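Local coordinates for protein zinc chaperone AztD (Citrobacter koseri, PDB 6CMK) that carries zinc in the periplasm as a chaperone, binding three zinc ions and passing one directly to the solute-binding protein AztC of the AztABCD transport system, at residues N323-D326 / E331-Q334; F312-T317 / L375-F380; Y270-Y275 / I280-P285; V336-P341 / I362-P367. All blocks are in the same frame, centred on the assembly; numbering follows the deposited sequence. Where two conformers were deposited one is given.

How the contacts relate
All four contacts belong to three successive four-stranded antiparallel sheets of the beta propeller. Contact 3 comes first along the chain, a hairpin of the sheet 262-295. Contact 1 is the hairpin of strands 321-326 and 331-337 in the next sheet, 300-337, and contacts 2 and 4 both reach from that sheet across to the sheet 355-387. Within the span bracketed by contact 2 lie both contact 1 and contact 4. The centres of contacts 1 and 2 lie about 8 Å apart, those of 2 and 4 about 11 Å, and those of 3 and 4 about 23 Å. Ala313 packs on Ile272 and so joins the first of these sheets to the second.

Contact 1: N323-D326 / E331-Q334; sequences NQID and EISQ
The side-chain oxygen of Gln324, OE1, takes two hydrogen bonds from the facing strand, and they arrive on opposite faces of its amide plane. Ser333 OG donates on one face at 2.7 Å from Gln324 OE1, tilted 30° from that plane. Gln334 NE2 donates from the other face, 3.1 Å from Gln324 OE1, standing well above the carbonyl plane although the oxygen lies nearly in the plane of the Gln334 amide itself. The two amide planes stand 61° apart. Gln324 gets there with CG anti to its backbone N (chi1 -178°) and an extended chain, which carries OE1 between the two donors.

The backbone bonds belong to a beta hairpin, the outer pair of strands in the four-stranded sheet 300-337, one blade of the propeller. Gln324 N donates to Gln334 O at 2.8 Å, and Ser333 N to Gln324 O at 2.9 Å. Ser333, helical in its backbone angles, and Gln334 thus both lie opposite Gln324, consistent with a beta bulge that lets both side chains reach OE1. Nearer the turn Asp326 N reaches Glu331 O, while the return bond from Glu331 N to Asp326 O is weak. The carboxylate of Asp326 turns to the connecting loop, where OD1 accepts from Lys329 N.

Apolar packing occupies the other side of the hairpin. Ile325 CD1 leans on Ile332 CG1 at 3.5 Å across a non-hydrogen-bonded pair, and both side chains also touch Ile294 of the preceding blade. Ile332 CG2 lies 4.0 Å from Asn323 CB; the amide of Asn323 meanwhile bonds to Ser335, Val315 and Thr317.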
# COMPACT_ATOMS: atom_id res chain seq x y z
N ASN B 323 14.79 -23.24 -4.14
CA ASN B 323 13.86 -23.61 -5.20
C ASN B 323 12.86 -22.48 -5.42
O ASN B 323 12.26 -21.98 -4.47
CB ASN B 323 13.11 -24.90 -4.86
CG ASN B 323 14.03 -26.03 -4.48
OD1 ASN B 323 14.39 -26.85 -5.33
ND2 ASN B 323 14.41 -26.10 -3.21
N GLN B 324 12.71 -22.09 -6.68
CA GLN B 324 11.77 -21.05 -7.07
C GLN B 324 10.40 -21.67 -7.30
O GLN B 324 10.26 -22.61 -8.09
CB GLN B 324 12.27 -20.36 -8.34
CG GLN B 324 11.41 -19.22 -8.83
CD GLN B 324 11.87 -18.71 -10.18
OE1 GLN B 324 11.90 -19.45 -11.16
NE2 GLN B 324 12.25 -17.44 -10.22
N ILE B 325 9.39 -21.17 -6.60
CA ILE B 325 8.01 -21.62 -6.77
C ILE B 325 7.28 -20.62 -7.66
O ILE B 325 7.12 -19.45 -7.29
CB ILE B 325 7.27 -21.75 -5.43
CG1 ILE B 325 8.04 -22.65 -4.48
CG2 ILE B 325 5.85 -22.25 -5.67
CD1 ILE B 325 8.31 -24.04 -5.03
N ASP B 326 6.78 -21.10 -8.79
CA ASP B 326 5.86 -20.34 -9.64
C ASP B 326 4.46 -20.63 -9.12
O ASP B 326 3.91 -21.70 -9.36
CB ASP B 326 6.03 -20.73 -11.10
CG ASP B 326 5.11 -19.94 -12.03
OD1 ASP B 326 4.05 -19.46 -11.58
OD2 ASP B 326 5.47 -19.81 -13.22
N GLU B 331 4.16 -25.03 -9.54
CA GLU B 331 5.30 -25.92 -9.73
C GLU B 331 6.59 -25.21 -9.33
O GLU B 331 6.66 -23.99 -9.25
CB GLU B 331 5.38 -26.39 -11.18
CG GLU B 331 5.68 -25.26 -12.14
CD GLU B 331 5.59 -25.71 -13.59
OE1 GLU B 331 4.93 -26.74 -13.86
OE2 GLU B 331 6.18 -25.02 -14.45
N ILE B 332 7.62 -26.02 -9.10
CA ILE B 332 8.99 -25.53 -8.97
C ILE B 332 9.51 -25.21 -10.36
O ILE B 332 9.64 -26.11 -11.20
CB ILE B 332 9.89 -26.56 -8.28
CG1 ILE B 332 9.35 -26.88 -6.88
CG2 ILE B 332 11.33 -26.05 -8.21
CD1 ILE B 332 10.09 -28.00 -6.19
N SER B 333 9.83 -23.94 -10.61
CA SER B 333 10.28 -23.54 -11.94
C SER B 333 11.79 -23.68 -12.12
O SER B 333 12.25 -23.89 -13.25
CB SER B 333 9.83 -22.10 -12.23
OG SER B 333 9.92 -21.29 -11.08
N GLN B 334 12.56 -23.59 -11.04
CA GLN B 334 13.99 -23.88 -11.13
C GLN B 334 14.56 -23.98 -9.72
O GLN B 334 13.94 -23.58 -8.74
CB GLN B 334 14.73 -22.81 -11.93
CG GLN B 334 14.67 -21.42 -11.34
CD GLN B 334 15.41 -20.40 -12.18
OE1 GLN B 334 16.51 -20.65 -12.64
NE2 GLN B 334 14.80 -19.24 -12.37

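Contact 2: F312-T317 / L375-F380; sequences FAYVFT and LDATSF
A single water spans the gap between Tyr314 and Ala377, and it is the polar link of a contact that has no direct hydrogen bond between its two segments. The water donates to Tyr314 OH at 2.6 Å and to the backbone oxygen, Ala377 O, at 2.7 Å. It lies at the edge of the tyrosine ring, in its plane. The same hydroxyl also bonds to the carboxylate of Asp306, and Ala377 CB comes within 4.3 Å of Tyr314 OH.

Beside this, Tyr314 meets Phe380. With CG anti to the carbonyl carbon (chi1 -51°), the tyrosine ring reaches toward Phe380 and Ala377. The two ring planes are 28° apart but strongly offset, with centroids separated by 6.0 Å and little face-to-face overlap. What touches is a corner: Phe380 CE1 approaches Tyr314 CE1 at 3.7 Å, with the tyrosine atom near the plane of the phenylalanine ring, at its edge. Both rings pack on Ile362 and also meet the side chain of Gln324; Phe380 touches Gln334 as well.

Phe380 ends a turn leaving strand 371-376. An Asx motif shapes it: Asp376 OD2 accepts from Ser379 N at 2.8 Å, while Phe380 N bonds to Asp376 O.

With its hydroxyl shared between a carboxylate and a water, Tyr314 brings a buried polar spot to the junction of two neighbouring propeller sheets; the nearby Asp306 would probably polarise the hydroxyl.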
# COMPACT_ATOMS: atom_id res chain seq x y z
N PHE B 312 5.96 -15.29 -7.35
CA PHE B 312 6.98 -16.23 -6.92
C PHE B 312 7.05 -16.35 -5.40
O PHE B 312 6.76 -15.40 -4.66
CB PHE B 312 8.36 -15.81 -7.45
CG PHE B 312 8.50 -15.98 -8.93
CD1 PHE B 312 8.40 -17.23 -9.50
CD2 PHE B 312 8.72 -14.88 -9.75
CE1 PHE B 312 8.52 -17.40 -10.87
CE2 PHE B 312 8.83 -15.04 -11.12
CZ PHE B 312 8.74 -16.30 -11.68
N ALA B 313 7.44 -17.54 -4.95
CA ALA B 313 7.86 -17.79 -3.58
C ALA B 313 9.11 -18.66 -3.65
O ALA B 313 9.48 -19.16 -4.71
CB ALA B 313 6.78 -18.47 -2.74
N TYR B 314 9.77 -18.84 -2.51
CA TYR B 314 11.00 -19.63 -2.47
C TYR B 314 10.95 -20.64 -1.34
O TYR B 314 10.49 -20.34 -0.25
CB TYR B 314 12.23 -18.73 -2.30
CG TYR B 314 12.22 -17.63 -3.31
CD1 TYR B 314 12.42 -17.92 -4.66
CD2 TYR B 314 11.95 -16.33 -2.95
CE1 TYR B 314 12.35 -16.92 -5.60
CE2 TYR B 314 11.89 -15.33 -3.87
CZ TYR B 314 12.10 -15.63 -5.19
OH TYR B 314 12.02 -14.62 -6.12
N VAL B 315 11.44 -21.85 -1.63
CA VAL B 315 11.59 -22.90 -0.62
C VAL B 315 13.05 -23.33 -0.61
O VAL B 315 13.65 -23.55 -1.67
CB VAL B 315 10.69 -24.11 -0.91
CG1 VAL B 315 10.66 -25.03 0.31
CG2 VAL B 315 9.30 -23.69 -1.31
N PHE B 316 13.62 -23.44 0.58
CA PHE B 316 14.95 -23.99 0.75
C PHE B 316 14.82 -25.42 1.27
O PHE B 316 14.03 -25.68 2.18
CB PHE B 316 15.79 -23.16 1.72
CG PHE B 316 17.26 -23.46 1.67
CD1 PHE B 316 17.82 -24.42 2.48
CD2 PHE B 316 18.08 -22.78 0.78
CE1 PHE B 316 19.17 -24.71 2.42
CE2 PHE B 316 19.43 -23.06 0.72
CZ PHE B 316 19.97 -24.03 1.54
N THR B 317 15.58 -26.34 0.68
CA THR B 317 15.48 -27.75 1.01
C THR B 317 16.79 -28.24 1.60
O THR B 317 17.84 -27.61 1.46
CB THR B 317 15.08 -28.59 -0.23
OG1 THR B 317 15.82 -28.17 -1.38
CG2 THR B 317 13.58 -28.46 -0.52
N LEU B 375 21.64 -13.71 -3.97
CA LEU B 375 21.29 -14.11 -5.33
C LEU B 375 20.49 -13.01 -6.01
O LEU B 375 19.67 -12.34 -5.38
CB LEU B 375 20.45 -15.39 -5.34
CG LEU B 375 21.10 -16.64 -4.76
CD1 LEU B 375 20.77 -16.80 -3.28
CD2 LEU B 375 20.65 -17.85 -5.56
N ASP B 376 20.70 -12.88 -7.31
CA ASP B 376 19.82 -12.05 -8.12
C ASP B 376 18.49 -12.77 -8.30
O ASP B 376 18.46 -13.94 -8.67
CB ASP B 376 20.47 -11.76 -9.48
CG ASP B 376 19.57 -10.94 -10.38
OD1 ASP B 376 19.48 -9.71 -10.18
OD2 ASP B 376 18.94 -11.52 -11.29
N ALA B 377 17.39 -12.07 -8.02
CA ALA B 377 16.11 -12.77 -7.94
C ALA B 377 15.66 -13.30 -9.30
O ALA B 377 15.06 -14.38 -9.38
CB ALA B 377 15.03 -11.87 -7.36
N THR B 378 15.91 -12.55 -10.37
CA THR B 378 15.37 -12.94 -11.66
C THR B 378 16.25 -13.96 -12.37
O THR B 378 15.74 -14.92 -12.95
CB THR B 378 15.15 -11.70 -12.53
OG1 THR B 378 16.38 -10.99 -12.69
CG2 THR B 378 14.11 -10.78 -11.89
N SER B 379 17.58 -13.78 -12.31
CA SER B 379 18.49 -14.77 -12.88
C SER B 379 18.65 -15.98 -11.97
O SER B 379 19.03 -17.06 -12.43
CB SER B 379 19.86 -14.15 -13.14
OG SER B 379 20.61 -14.04 -11.94
N PHE B 380 18.38 -15.81 -10.67
CA PHE B 380 18.44 -16.92 -9.73
C PHE B 380 19.85 -17.48 -9.64
O PHE B 380 20.05 -18.70 -9.55
CB PHE B 380 17.43 -18.00 -10.09
CG PHE B 380 16.78 -18.65 -8.90
CD1 PHE B 380 15.99 -17.91 -8.04
CD2 PHE B 380 16.94 -20.01 -8.66
CE1 PHE B 380 15.39 -18.51 -6.95
CE2 PHE B 380 16.33 -20.61 -7.57
CZ PHE B 380 15.56 -19.86 -6.72
O HOH W 1 12.53 -15.17 -8.65

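Contact 3: Y270-Y275 / I280-P285; sequences YFIGNY and IILVDP
Ile281 lies across the hairpin from Gly273 and sends its side chain over to Tyr275. From its CB the branches part. CG1 takes the place between the backbone N and the carbonyl carbon (chi1 49°), passing 3.9 Å from Gly273 O and 4.1 Å from Asn274 O. CG2 goes to the aromatic ring: it sits over one face of Tyr275, offset toward the rim, 4.1 Å from the ring centroid in a CH-pi contact. CD1, at the tip, ends 4.0 Å from Tyr275 CD1. The tyrosine is anchored at its far end, where OH bonds to Pro255 O.

Four backbone bonds tie the strands, Phe271 with Val283 and Gly273 with Ile281, each pair bonded both ways. Between them, Ile272 and Leu282 form a non-hydrogen-bonded pair whose side chains point to the other face. There Ile272 CG2 meets Ile280 CD1 at 4.0 Å.

At the opposite end of the hairpin Pro285 CG rests against Phe271 CE2 at 3.8 Å, the two side chains running roughly perpendicular. Near the turn Asn274 OD1 accepts from Ser260 N and Thr261 N, and its side chain lies about 7 Å from that of His216, a ligand of the first zinc site.

The arrangement is the central antiparallel hairpin of a four-stranded propeller blade, its Ile272 and Ile280 packed on the next blade.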
# COMPACT_ATOMS: atom_id res chain seq x y z
N TYR B 270 -2.63 -15.52 -1.43
CA TYR B 270 -2.51 -16.97 -1.39
C TYR B 270 -1.78 -17.34 -0.10
O TYR B 270 -1.15 -16.50 0.53
CB TYR B 270 -1.75 -17.54 -2.60
CG TYR B 270 -0.28 -17.16 -2.65
CD1 TYR B 270 0.15 -16.01 -3.30
CD2 TYR B 270 0.68 -17.96 -2.05
CE1 TYR B 270 1.49 -15.67 -3.36
CE2 TYR B 270 2.01 -17.63 -2.09
CZ TYR B 270 2.42 -16.50 -2.75
OH TYR B 270 3.75 -16.18 -2.78
N PHE B 271 -1.85 -18.63 0.24
CA PHE B 271 -1.06 -19.17 1.32
C PHE B 271 -0.26 -20.36 0.80
O PHE B 271 -0.68 -21.05 -0.12
CB PHE B 271 -1.94 -19.59 2.50
CG PHE B 271 -2.71 -18.46 3.08
CD1 PHE B 271 -2.10 -17.57 3.92
CD2 PHE B 271 -4.04 -18.27 2.73
CE1 PHE B 271 -2.79 -16.49 4.43
CE2 PHE B 271 -4.74 -17.20 3.25
CZ PHE B 271 -4.12 -16.31 4.10
N ILE B 272 0.92 -20.55 1.38
CA ILE B 272 1.68 -21.77 1.19
C ILE B 272 1.85 -22.41 2.56
O ILE B 272 2.21 -21.74 3.53
CB ILE B 272 3.04 -21.52 0.53
CG1 ILE B 272 2.84 -20.93 -0.87
CG2 ILE B 272 3.85 -22.83 0.43
CD1 ILE B 272 4.13 -20.53 -1.54
N GLY B 273 1.52 -23.69 2.64
CA GLY B 273 1.73 -24.44 3.86
C GLY B 273 2.64 -25.62 3.62
O GLY B 273 2.78 -26.10 2.49
N ASN B 274 3.28 -26.10 4.68
CA ASN B 274 3.84 -27.43 4.58
C ASN B 274 2.70 -28.45 4.54
O ASN B 274 1.53 -28.13 4.74
CB ASN B 274 4.82 -27.70 5.74
CG ASN B 274 4.15 -27.78 7.10
OD1 ASN B 274 3.11 -27.16 7.35
ND2 ASN B 274 4.76 -28.53 8.00
N TYR B 275 3.05 -29.69 4.21
CA TYR B 275 2.04 -30.73 4.07
C TYR B 275 2.76 -32.06 4.21
O TYR B 275 2.76 -32.88 3.29
CB TYR B 275 1.31 -30.62 2.73
CG TYR B 275 -0.05 -31.28 2.73
CD1 TYR B 275 -1.11 -30.73 3.44
CD2 TYR B 275 -0.28 -32.45 2.01
CE1 TYR B 275 -2.35 -31.32 3.46
CE2 TYR B 275 -1.53 -33.06 2.02
CZ TYR B 275 -2.56 -32.49 2.75
OH TYR B 275 -3.81 -33.08 2.76
N ILE B 280 4.58 -29.22 -0.03
CA ILE B 280 3.91 -27.98 0.32
C ILE B 280 2.59 -27.93 -0.43
O ILE B 280 2.39 -28.62 -1.43
CB ILE B 280 4.75 -26.72 -0.00
CG1 ILE B 280 5.12 -26.65 -1.49
CG2 ILE B 280 5.99 -26.67 0.87
CD1 ILE B 280 5.89 -25.38 -1.89
N ILE B 281 1.66 -27.13 0.09
CA ILE B 281 0.42 -26.86 -0.62
C ILE B 281 0.31 -25.36 -0.84
O ILE B 281 0.74 -24.54 -0.02
CB ILE B 281 -0.85 -27.37 0.10
CG1 ILE B 281 -0.87 -26.95 1.57
CG2 ILE B 281 -0.97 -28.88 -0.06
CD1 ILE B 281 -2.25 -27.09 2.20
N LEU B 282 -0.28 -25.02 -1.99
CA LEU B 282 -0.59 -23.66 -2.37
C LEU B 282 -2.10 -23.51 -2.27
O LEU B 282 -2.84 -24.36 -2.78
CB LEU B 282 -0.11 -23.36 -3.78
CG LEU B 282 1.38 -23.20 -4.09
CD1 LEU B 282 2.21 -24.36 -3.60
CD2 LEU B 282 1.52 -23.04 -5.60
N VAL B 283 -2.55 -22.45 -1.61
CA VAL B 283 -3.96 -22.27 -1.30
C VAL B 283 -4.40 -20.91 -1.79
O VAL B 283 -3.80 -19.89 -1.43
CB VAL B 283 -4.26 -22.42 0.20
CG1 VAL B 283 -5.75 -22.48 0.43
CG2 VAL B 283 -3.58 -23.67 0.76
N ASP B 284 -5.48 -20.88 -2.59
CA ASP B 284 -6.09 -19.63 -3.03
C ASP B 284 -7.38 -19.40 -2.25
O ASP B 284 -8.41 -20.03 -2.55
CB ASP B 284 -6.38 -19.68 -4.53
CG ASP B 284 -6.87 -18.35 -5.07
OD1 ASP B 284 -7.28 -17.48 -4.27
OD2 ASP B 284 -6.84 -18.18 -6.31
N PRO B 285 -7.39 -18.53 -1.23
CA PRO B 285 -8.58 -18.38 -0.39
C PRO B 285 -9.71 -17.63 -1.07
O PRO B 285 -10.82 -17.58 -0.51
CB PRO B 285 -8.05 -17.61 0.81
CG PRO B 285 -6.99 -16.74 0.22
CD PRO B 285 -6.31 -17.61 -0.81

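Contact 4: V336-P341 / I362-P367; sequences VRVTDP and IYVTDP. With EDO (1,2-ethanediol), chain L.
Val338 and Val364 meet tip to tip, and this is the closely fitted half of the contact. Val338 CG1, anti to the backbone N (chi1 176°), points at the facing valine and stops 4.0 Å from Val364 CB and equally far from Val364 CG1. Phe316 touches both valines and Ile373 packs on Val338, where two adjacent sheets of the propeller meet.

Further along, the contact turns polar and wet. Thr339 and Asp366 lie alongside, running in opposite directions, the methyl Thr339 CG2 coming 3.3 Å from Asp366 OD2. The threonine hydroxyl turns to its own chain instead, OG1 donating to Asp340 O. Two waters bridge the segments, and both donate to Asp366 OD2. One also donates to Val338 O, at 2.9 Å; the other accepts from Asp340 N, at 3.1 Å. An ethanediol, probably from the crystallisation liquor, makes a weak bond to Val338 O as well.

Both oxygens of this buried carboxylate have hydrogen-bonding partners, two waters on OD2 and Tyr342 OH on OD1. That is consistent with a charged Asp366, though nearby Asp340 would probably work somewhat against it, and the polar joining of the segments passes through water.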
# COMPACT_ATOMS: atom_id res chain seq x y z
N VAL B 336 18.63 -23.96 -7.53
CA VAL B 336 20.05 -23.63 -7.56
C VAL B 336 20.67 -24.02 -6.22
O VAL B 336 20.07 -23.81 -5.16
CB VAL B 336 20.28 -22.14 -7.87
CG1 VAL B 336 19.81 -21.25 -6.72
CG2 VAL B 336 21.75 -21.87 -8.17
N ARG B 337 21.87 -24.61 -6.27
CA ARG B 337 22.59 -24.96 -5.06
C ARG B 337 23.19 -23.72 -4.42
O ARG B 337 23.88 -22.94 -5.10
CB ARG B 337 23.68 -25.98 -5.38
CG ARG B 337 24.45 -26.45 -4.16
CD ARG B 337 25.21 -27.74 -4.45
NE ARG B 337 24.28 -28.86 -4.55
CZ ARG B 337 23.71 -29.44 -3.50
NH1 ARG B 337 23.97 -29.02 -2.27
NH2 ARG B 337 22.86 -30.45 -3.68
N VAL B 338 22.93 -23.52 -3.13
CA VAL B 338 23.40 -22.35 -2.40
C VAL B 338 24.34 -22.71 -1.26
O VAL B 338 25.34 -22.02 -1.04
CB VAL B 338 22.20 -21.54 -1.87
CG1 VAL B 338 22.67 -20.36 -1.02
CG2 VAL B 338 21.34 -21.08 -3.04
N THR B 339 24.04 -23.77 -0.51
CA THR B 339 24.88 -24.21 0.60
C THR B 339 25.19 -25.70 0.43
O THR B 339 24.62 -26.38 -0.43
CB THR B 339 24.21 -23.93 1.96
OG1 THR B 339 23.06 -24.76 2.12
CG2 THR B 339 23.78 -22.46 2.10
N ASP B 340 26.12 -26.20 1.24
CA ASP B 340 26.21 -27.64 1.43
C ASP B 340 24.90 -28.15 2.01
O ASP B 340 24.14 -27.38 2.60
CB ASP B 340 27.36 -28.01 2.37
CG ASP B 340 28.72 -27.90 1.70
OD1 ASP B 340 28.83 -28.23 0.50
OD2 ASP B 340 29.68 -27.51 2.39
N PRO B 341 24.62 -29.44 1.87
CA PRO B 341 23.40 -29.98 2.49
C PRO B 341 23.36 -29.71 3.98
O PRO B 341 24.38 -29.67 4.67
CB PRO B 341 23.49 -31.48 2.20
CG PRO B 341 24.35 -31.59 1.01
CD PRO B 341 25.35 -30.48 1.13
N ILE B 362 17.79 -12.05 -3.34
CA ILE B 362 17.40 -13.08 -2.39
C ILE B 362 18.59 -13.36 -1.48
O ILE B 362 19.74 -13.42 -1.95
CB ILE B 362 16.95 -14.37 -3.10
CG1 ILE B 362 15.81 -14.08 -4.08
CG2 ILE B 362 16.50 -15.40 -2.07
CD1 ILE B 362 15.55 -15.22 -5.04
N TYR B 363 18.32 -13.51 -0.19
CA TYR B 363 19.35 -13.67 0.83
C TYR B 363 19.13 -14.98 1.57
O TYR B 363 18.02 -15.25 2.04
CB TYR B 363 19.33 -12.50 1.82
CG TYR B 363 19.56 -11.17 1.16
CD1 TYR B 363 18.52 -10.54 0.48
CD2 TYR B 363 20.81 -10.58 1.16
CE1 TYR B 363 18.73 -9.35 -0.17
CE2 TYR B 363 21.02 -9.36 0.52
CZ TYR B 363 19.96 -8.76 -0.14
OH TYR B 363 20.15 -7.55 -0.79
N VAL B 364 20.18 -15.78 1.68
CA VAL B 364 20.10 -17.08 2.33
C VAL B 364 21.20 -17.14 3.38
O VAL B 364 22.38 -17.04 3.04
CB VAL B 364 20.26 -18.24 1.32
CG1 VAL B 364 20.21 -19.58 2.06
CG2 VAL B 364 19.17 -18.18 0.26
N THR B 365 20.82 -17.30 4.64
CA THR B 365 21.83 -17.43 5.67
C THR B 365 22.45 -18.81 5.60
O THR B 365 21.80 -19.80 5.27
CB THR B 365 21.24 -17.19 7.06
OG1 THR B 365 20.19 -18.13 7.33
CG2 THR B 365 20.70 -15.77 7.16
N ASP B 366 23.75 -18.86 5.89
CA ASP B 366 24.52 -20.10 5.91
C ASP B 366 25.21 -20.12 7.27
O ASP B 366 26.40 -19.79 7.38
CB ASP B 366 25.52 -20.16 4.75
CG ASP B 366 26.13 -21.54 4.59
OD1 ASP B 366 26.00 -22.34 5.53
OD2 ASP B 366 26.73 -21.81 3.53
N PRO B 367 24.47 -20.48 8.33
CA PRO B 367 25.01 -20.26 9.68
C PRO B 367 26.34 -20.96 9.94
O PRO B 367 27.21 -20.37 10.59
CB PRO B 367 23.89 -20.77 10.60
CG PRO B 367 22.90 -21.47 9.73
CD PRO B 367 23.07 -20.92 8.35
C1 EDO L . 27.46 -23.26 -4.11
O1 EDO L . 27.56 -23.51 -5.52
C2 EDO L . 27.88 -24.50 -3.33
O2 EDO L . 27.65 -24.30 -1.94
O HOH W 2 27.38 -21.36 0.84
O HOH W 3 27.54 -24.39 3.27